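Local coordinates for protein bifunctional dTDP-4-dehydrorhamnose 3,5-epimerase/dTDP-4-dehydrorhamnose reductase (Arabidopsis thaliana, PDB 4QQR) that epimerises dTDP-4-dehydro-6-deoxy-glucose at two sugar carbons and reduces the product with NADPH to dTDP-beta-L-rhamnose, at residues R165-I170 with N220-G225. Sequence-based numbering, arbitrary orientation.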
# COMPACT_ATOMS: atom_id res chain seq x y z
N ARG A 165 -7.28 6.52 14.57
CA ARG A 165 -6.08 5.91 15.13
C ARG A 165 -6.33 5.45 16.57
O ARG A 165 -6.25 6.25 17.52
CB ARG A 165 -4.90 6.88 15.07
CG ARG A 165 -4.56 7.39 13.67
CD ARG A 165 -3.23 8.12 13.69
NE ARG A 165 -2.77 8.60 12.39
CZ ARG A 165 -2.16 9.77 12.19
NH1 ARG A 165 -1.94 10.59 13.21
NH2 ARG A 165 -1.78 10.12 10.97
N VAL A 166 -6.64 4.17 16.72
CA VAL A 166 -6.85 3.54 18.02
C VAL A 166 -5.51 2.99 18.51
O VAL A 166 -4.76 2.41 17.73
CB VAL A 166 -7.89 2.39 17.91
CG1 VAL A 166 -7.83 1.44 19.11
CG2 VAL A 166 -9.29 2.96 17.74
N ARG A 167 -5.20 3.23 19.79
CA ARG A 167 -3.99 2.68 20.42
C ARG A 167 -4.37 1.92 21.68
O ARG A 167 -5.30 2.32 22.39
CB ARG A 167 -3.01 3.79 20.81
CG ARG A 167 -2.34 4.56 19.68
CD ARG A 167 -0.83 4.37 19.67
NE ARG A 167 -0.23 4.65 20.96
CZ ARG A 167 0.95 4.19 21.36
NH1 ARG A 167 1.68 3.41 20.58
NH2 ARG A 167 1.41 4.50 22.55
N MET A 168 -3.65 0.83 21.94
CA MET A 168 -3.83 -0.04 23.11
C MET A 168 -5.24 -0.08 23.67
O MET A 168 -5.46 0.34 24.81
CB MET A 168 -2.88 0.41 24.23
CG MET A 168 -1.40 0.15 23.94
SD MET A 168 -0.34 1.48 24.56
CE MET A 168 1.16 0.57 24.89
N PRO A 169 -6.21 -0.60 22.88
CA PRO A 169 -7.63 -0.48 23.28
C PRO A 169 -7.92 -1.11 24.64
O PRO A 169 -7.31 -2.14 24.99
CB PRO A 169 -8.37 -1.22 22.17
CG PRO A 169 -7.33 -2.09 21.51
CD PRO A 169 -6.02 -1.41 21.67
N ILE A 170 -8.83 -0.50 25.40
CA ILE A 170 -9.14 -0.87 26.80
C ILE A 170 -10.64 -0.88 27.08
O ILE A 170 -11.38 -0.03 26.59
CB ILE A 170 -8.46 0.12 27.78
CG1 ILE A 170 -7.03 -0.32 28.11
CG2 ILE A 170 -9.27 0.31 29.06
CD1 ILE A 170 -6.24 0.72 28.85
N ASN A 220 -6.79 11.22 15.34
CA ASN A 220 -6.17 10.58 16.49
C ASN A 220 -7.33 10.21 17.40
O ASN A 220 -8.20 11.04 17.68
CB ASN A 220 -5.20 11.54 17.20
CG ASN A 220 -3.85 11.68 16.48
OD1 ASN A 220 -3.45 10.84 15.66
ND2 ASN A 220 -3.13 12.74 16.81
N PHE A 221 -7.38 8.95 17.84
CA PHE A 221 -8.57 8.41 18.50
C PHE A 221 -8.21 7.72 19.82
O PHE A 221 -8.63 6.60 20.10
CB PHE A 221 -9.34 7.46 17.55
CG PHE A 221 -10.82 7.40 17.81
CD1 PHE A 221 -11.60 8.54 17.68
CD2 PHE A 221 -11.43 6.23 18.19
CE1 PHE A 221 -12.95 8.50 17.92
CE2 PHE A 221 -12.79 6.19 18.44
CZ PHE A 221 -13.54 7.34 18.29
N THR A 222 -7.40 8.41 20.62
CA THR A 222 -7.02 7.96 21.94
C THR A 222 -7.50 9.07 22.83
O THR A 222 -7.77 10.17 22.35
CB THR A 222 -5.51 7.80 22.05
OG1 THR A 222 -4.86 8.91 21.42
CG2 THR A 222 -5.07 6.55 21.36
N ASN A 223 -7.66 8.78 24.12
CA ASN A 223 -8.04 9.80 25.09
C ASN A 223 -6.91 10.78 25.25
O ASN A 223 -5.75 10.41 25.06
CB ASN A 223 -8.37 9.17 26.44
CG ASN A 223 -9.61 8.34 26.39
OD1 ASN A 223 -9.59 7.22 25.88
ND2 ASN A 223 -10.71 8.86 26.92
N PRO A 224 -7.23 12.04 25.57
CA PRO A 224 -6.19 13.04 25.84
C PRO A 224 -5.26 12.60 26.97
O PRO A 224 -5.70 11.92 27.88
CB PRO A 224 -7.00 14.27 26.25
CG PRO A 224 -8.29 14.13 25.50
CD PRO A 224 -8.57 12.65 25.41
N GLY A 225 -3.98 12.97 26.88
CA GLY A 225 -3.00 12.60 27.89
C GLY A 225 -2.32 11.24 27.71
O GLY A 225 -2.58 10.52 26.74
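R165 and N220 form a parallel beta bridge, CA to CA 4.9 Å, at the C-terminal ends of strands 161-166 and 217-220 of the Rossmann-fold sheet, and F221 N donates to R165 O (2.9 Å). Both bridge side chains leave the same face of the sheet. The R165 chain runs extended from CG to NE, which lays CD and the guanidinium alongside N220 OD1; NH1 donates to N220 OD1 at 2.9 Å, bent (N-H...O 144°), with the two planes 43° apart. N220 ND2 is held by the carbonyls of F131 and D268, so the amide is gripped at both ends, while R165 NE forms a salt bridge with E152, and NH1 and NH2 also bond the carbonyls of K132 and E133. On the other face, V166, near I24 and Y111, which probably bind NADPH, meets the ring edge of F221, CG2 to CD2 3.9 Å, the ring continuing onto helix 200-212. Farther along, T222 CG2 packs on R167 CB at 3.5 Å. A leucine in place of R165 would probably leave N220 OD1 without this donor and E152 without its cationic mate. The R165 side is thus chiefly polar, its guanidinium fixed by several acceptors and its charge probably balanced by E152, whereas V166 and F221 make an apolar touch opposite.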